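Local coordinates for protein alginate lyase (Chitinophaga sp. MD30, PDB 6KCW) that cleaves alginate as a polysaccharide lyase of family 36, by beta-elimination, at residues N9-S20 and W33-G43. Residues are numbered along the deposited sequence; the frame is centred on the assembly and turned at random.
Sequences NWNNYATGAYSS and WNQSRSYISDG. With CA (calcium ion), chain C.
Ile40 CD1 lies 3.5 Å from Trp10 CD1, and the two side chains cross at about a right angle. They meet beside a short antiparallel beta ladder, where strand 16-17 pairs with strand 38-41 at the edge of a sheet, in a beta-sandwich consistent with the concanavalin clan. Gly16 and Ile40 form a hydrogen-bonded pair, each N giving to the other's O at 2.9 Å. Ala17 and Tyr39 form the next, non-hydrogen-bonded pair. Ile40 and Tyr39 point to opposite faces of the ladder.

On the Ile40 face three aromatic residues gather. Ile40 CG1 touches both Tyr13 CB and Tyr18 CD1. Tyr18 also sets CE1 over one face of the Tyr13 ring. The hydroxyls of Tyr13 and Tyr18 both bond to Asp26 of helix 20-27. The far edge of Tyr18 meets Trp33 CZ2, 3.6 Å from Tyr18 CE2, with the ring planes at 58°.

On the other face, the Tyr39 ring lies over the Gly16 backbone. Its CG is anti to the backbone N (chi1 179°), which carries the ring across the ladder. Gly16 N sits over one ring face, and Tyr39 CE2 is 3.3 Å from Gly16 CA. With an alanine in place of Tyr39, the Gly16 backbone and Thr15 CG2 would probably lose the ring that covers them.

At one end, Asn9 O, Asn11 OD1 and Gly43 O bind calcium together with Asp233 and two waters, tying the segments to strand 228-241. At the other, Ser38 OG donates to Tyr18 O at 2.6 Å and accepts the N-H of Trp33 NE1, also at 2.6 Å, nearly in the indole plane.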
loop_
_atom_site.group_PDB
_atom_site.type_symbol
_atom_site.label_atom_id
_atom_site.label_comp_id
_atom_site.label_asym_id
_atom_site.label_seq_id
_atom_site.Cartn_x
_atom_site.Cartn_y
_atom_site.Cartn_z
ATOM N N ASN A 9 -7.676 13.158 -7.642
ATOM C CA ASN A 9 -7.832 13.875 -6.385
ATOM C C ASN A 9 -9.273 13.910 -5.924
ATOM O O ASN A 9 -9.569 14.549 -4.906
ATOM C CB ASN A 9 -7.296 15.306 -6.495
ATOM C CG ASN A 9 -7.913 16.071 -7.651
ATOM O OD1 ASN A 9 -8.929 15.657 -8.219
ATOM N ND2 ASN A 9 -7.292 17.186 -8.014
ATOM N N TRP A 10 -10.182 13.278 -6.660
ATOM C CA TRP A 10 -11.560 13.088 -6.221
ATOM C C TRP A 10 -12.268 14.412 -5.956
ATOM O O TRP A 10 -13.252 14.458 -5.212
ATOM C CB TRP A 10 -11.606 12.186 -4.980
ATOM C CG TRP A 10 -11.078 10.806 -5.263
ATOM C CD1 TRP A 10 -11.744 9.792 -5.888
ATOM C CD2 TRP A 10 -9.777 10.293 -4.945
ATOM N NE1 TRP A 10 -10.946 8.683 -5.976
ATOM C CE2 TRP A 10 -9.733 8.959 -5.403
ATOM C CE3 TRP A 10 -8.644 10.830 -4.318
ATOM C CZ2 TRP A 10 -8.601 8.155 -5.264
ATOM C CZ3 TRP A 10 -7.521 10.026 -4.175
ATOM C CH2 TRP A 10 -7.510 8.705 -4.648
ATOM N N ASN A 11 -11.780 15.500 -6.557
ATOM C CA ASN A 11 -12.371 16.813 -6.322
ATOM C C ASN A 11 -13.585 17.084 -7.198
ATOM O O ASN A 11 -14.392 17.960 -6.869
ATOM C CB ASN A 11 -11.317 17.887 -6.535
ATOM C CG ASN A 11 -10.341 17.937 -5.406
ATOM O OD1 ASN A 11 -10.492 17.204 -4.431
ATOM N ND2 ASN A 11 -9.324 18.788 -5.521
ATOM N N ASN A 12 -13.718 16.363 -8.302
ATOM C CA ASN A 12 -14.906 16.390 -9.139
ATOM C C ASN A 12 -16.024 15.509 -8.599
ATOM O O ASN A 12 -17.067 15.401 -9.248
ATOM C CB ASN A 12 -14.544 15.936 -10.553
ATOM C CG ASN A 12 -13.940 14.531 -10.580
ATOM O OD1 ASN A 12 -13.094 14.172 -9.743
ATOM N ND2 ASN A 12 -14.377 13.730 -11.543
ATOM N N TYR A 13 -15.839 14.873 -7.446
ATOM C CA TYR A 13 -16.840 13.962 -6.916
ATOM C C TYR A 13 -17.680 14.641 -5.853
ATOM O O TYR A 13 -17.190 15.487 -5.095
ATOM C CB TYR A 13 -16.213 12.696 -6.324
ATOM C CG TYR A 13 -15.928 11.687 -7.383
ATOM C CD1 TYR A 13 -16.940 10.858 -7.868
ATOM C CD2 TYR A 13 -14.657 11.587 -7.936
ATOM C CE1 TYR A 13 -16.689 9.943 -8.864
ATOM C CE2 TYR A 13 -14.394 10.688 -8.936
ATOM C CZ TYR A 13 -15.412 9.860 -9.392
ATOM O OH TYR A 13 -15.135 8.963 -10.392
ATOM N N ALA A 14 -18.952 14.260 -5.830
ATOM C CA ALA A 14 -19.851 14.558 -4.735
ATOM C C ALA A 14 -19.456 13.781 -3.487
ATOM O O ALA A 14 -19.010 12.623 -3.555
ATOM C CB ALA A 14 -21.279 14.168 -5.122
ATOM N N THR A 15 -19.657 14.407 -2.329
ATOM C CA THR A 15 -19.738 13.614 -1.116
ATOM C C THR A 15 -20.806 12.535 -1.301
ATOM O O THR A 15 -21.887 12.788 -1.843
ATOM C CB THR A 15 -20.046 14.493 0.097
ATOM O OG1 THR A 15 -18.961 15.384 0.328
ATOM C CG2 THR A 15 -20.241 13.641 1.340
ATOM N N GLY A 16 -20.484 11.318 -0.906
ATOM C CA GLY A 16 -21.375 10.200 -1.135
ATOM C C GLY A 16 -20.628 9.002 -1.689
ATOM O O GLY A 16 -19.474 9.077 -2.085
ATOM N N ALA A 17 -21.359 7.881 -1.727
ATOM C CA ALA A 17 -20.765 6.588 -2.031
ATOM C C ALA A 17 -20.004 6.624 -3.349
ATOM O O ALA A 17 -20.389 7.302 -4.308
ATOM C CB ALA A 17 -21.845 5.500 -2.072
ATOM N N TYR A 18 -18.907 5.879 -3.373
ATOM C CA TYR A 18 -18.021 5.736 -4.519
ATOM C C TYR A 18 -18.175 4.297 -5.000
ATOM O O TYR A 18 -17.864 3.350 -4.265
ATOM C CB TYR A 18 -16.590 6.061 -4.093
ATOM C CG TYR A 18 -15.527 6.127 -5.170
ATOM C CD1 TYR A 18 -15.419 7.230 -6.005
ATOM C CD2 TYR A 18 -14.570 5.112 -5.293
ATOM C CE1 TYR A 18 -14.421 7.302 -6.971
ATOM C CE2 TYR A 18 -13.572 5.171 -6.251
ATOM C CZ TYR A 18 -13.497 6.271 -7.087
ATOM O OH TYR A 18 -12.500 6.334 -8.043
ATOM N N SER A 19 -18.694 4.133 -6.209
ATOM C CA SER A 19 -19.088 2.816 -6.676
ATOM C C SER A 19 -17.896 2.088 -7.286
ATOM O O SER A 19 -16.812 2.648 -7.448
ATOM C CB SER A 19 -20.215 2.936 -7.697
ATOM O OG SER A 19 -19.698 3.379 -8.937
ATOM N N SER A 20 -18.109 0.811 -7.628
ATOM C CA SER A 20 -17.093 0.084 -8.380
ATOM C C SER A 20 -16.842 0.749 -9.725
ATOM O O SER A 20 -15.687 0.938 -10.125
ATOM C CB SER A 20 -17.495 -1.383 -8.580
ATOM O OG SER A 20 -18.687 -1.713 -7.892
ATOM N N TRP A 33 -13.173 -4.251 -5.774
ATOM C CA TRP A 33 -13.799 -3.128 -5.099
ATOM C C TRP A 33 -15.116 -3.519 -4.438
ATOM O O TRP A 33 -15.926 -4.263 -4.996
ATOM C CB TRP A 33 -14.034 -1.988 -6.086
ATOM C CG TRP A 33 -13.899 -0.675 -5.458
ATOM C CD1 TRP A 33 -14.861 0.005 -4.779
ATOM C CD2 TRP A 33 -12.725 0.144 -5.429
ATOM N NE1 TRP A 33 -14.367 1.210 -4.337
ATOM C CE2 TRP A 33 -13.053 1.318 -4.719
ATOM C CE3 TRP A 33 -11.432 0.006 -5.939
ATOM C CZ2 TRP A 33 -12.131 2.343 -4.500
ATOM C CZ3 TRP A 33 -10.519 1.033 -5.722
ATOM C CH2 TRP A 33 -10.875 2.180 -5.007
ATOM N N ASN A 34 -15.327 -2.974 -3.243
ATOM C CA ASN A 34 -16.520 -3.193 -2.436
ATOM C C ASN A 34 -17.078 -1.799 -2.157
ATOM O O ASN A 34 -16.675 -1.158 -1.180
ATOM C CB ASN A 34 -16.169 -3.954 -1.162
ATOM C CG ASN A 34 -17.379 -4.359 -0.368
ATOM O OD1 ASN A 34 -18.382 -3.644 -0.327
ATOM N ND2 ASN A 34 -17.286 -5.506 0.299
ATOM N N GLN A 35 -18.005 -1.340 -3.011
ATOM C CA GLN A 35 -18.516 0.022 -2.914
ATOM C C GLN A 35 -19.117 0.326 -1.553
ATOM O O GLN A 35 -19.384 1.499 -1.256
ATOM C CB GLN A 35 -19.561 0.291 -4.004
ATOM C CG GLN A 35 -20.125 -0.937 -4.665
ATOM C CD GLN A 35 -21.242 -0.609 -5.637
ATOM O OE1 GLN A 35 -21.932 0.403 -5.492
ATOM N NE2 GLN A 35 -21.434 -1.474 -6.629
ATOM N N SER A 36 -19.326 -0.697 -0.724
ATOM C CA SER A 36 -19.821 -0.502 0.628
ATOM C C SER A 36 -18.775 0.115 1.547
ATOM O O SER A 36 -19.132 0.601 2.627
ATOM C CB SER A 36 -20.299 -1.852 1.182
ATOM O OG SER A 36 -20.964 -1.721 2.425
ATOM N N ARG A 37 -17.495 0.107 1.145
ATOM C CA ARG A 37 -16.421 0.684 1.948
ATOM C C ARG A 37 -15.725 1.868 1.277
ATOM O O ARG A 37 -14.751 2.389 1.835
ATOM C CB ARG A 37 -15.369 -0.376 2.292
ATOM C CG ARG A 37 -15.857 -1.799 2.348
ATOM C CD ARG A 37 -16.081 -2.215 3.784
ATOM N NE ARG A 37 -16.926 -3.384 3.857
ATOM C CZ ARG A 37 -16.479 -4.618 3.679
ATOM N NH1 ARG A 37 -15.203 -4.852 3.410
ATOM N NH2 ARG A 37 -17.310 -5.655 3.747
ATOM N N SER A 38 -16.173 2.309 0.102
ATOM C CA SER A 38 -15.572 3.454 -0.567
ATOM C C SER A 38 -16.601 4.565 -0.671
ATOM O O SER A 38 -17.713 4.352 -1.170
ATOM C CB SER A 38 -15.032 3.087 -1.946
ATOM O OG SER A 38 -16.001 2.370 -2.681
ATOM N N TYR A 39 -16.212 5.746 -0.197
ATOM C CA TYR A 39 -17.117 6.865 0.005
ATOM C C TYR A 39 -16.298 8.137 -0.164
ATOM O O TYR A 39 -15.221 8.257 0.433
ATOM C CB TYR A 39 -17.749 6.785 1.401
ATOM C CG TYR A 39 -18.698 7.909 1.754
ATOM C CD1 TYR A 39 -18.232 9.087 2.339
ATOM C CD2 TYR A 39 -20.067 7.786 1.526
ATOM C CE1 TYR A 39 -19.107 10.123 2.670
ATOM C CE2 TYR A 39 -20.943 8.810 1.857
ATOM C CZ TYR A 39 -20.459 9.978 2.420
ATOM O OH TYR A 39 -21.320 11.002 2.753
ATOM N N ILE A 40 -16.776 9.053 -1.006
ATOM C CA ILE A 40 -16.145 10.361 -1.127
ATOM C C ILE A 40 -16.636 11.224 0.024
ATOM O O ILE A 40 -17.829 11.525 0.128
ATOM C CB ILE A 40 -16.442 11.023 -2.480
ATOM C CG1 ILE A 40 -15.971 10.151 -3.632
ATOM C CG2 ILE A 40 -15.688 12.358 -2.590
ATOM C CD1 ILE A 40 -14.434 10.071 -3.728
ATOM N N SER A 41 -15.717 11.620 0.888
ATOM C CA SER A 41 -16.009 12.487 2.023
ATOM C C SER A 41 -15.235 13.791 1.814
ATOM O O SER A 41 -14.020 13.846 2.043
ATOM C CB SER A 41 -15.635 11.792 3.332
ATOM O OG SER A 41 -15.755 12.671 4.438
ATOM N N ASP A 42 -15.934 14.832 1.350
ATOM C CA ASP A 42 -15.359 16.176 1.199
ATOM C C ASP A 42 -14.145 16.172 0.270
ATOM O O ASP A 42 -13.073 16.685 0.605
ATOM C CB ASP A 42 -14.990 16.773 2.560
ATOM C CG ASP A 42 -15.892 17.927 2.958
ATOM O OD1 ASP A 42 -16.990 18.067 2.371
ATOM O OD2 ASP A 42 -15.498 18.701 3.859
ATOM N N GLY A 43 -14.319 15.602 -0.918
ATOM C CA GLY A 43 -13.257 15.630 -1.900
ATOM C C GLY A 43 -12.126 14.648 -1.682
ATOM O O GLY A 43 -11.159 14.675 -2.451
HETATM CA CA CA C . -9.302 15.863 -3.152
HETATM O O HOH W 1 -9.960 17.682 -2.262
HETATM O O HOH W 2 -7.218 17.301 -4.002
#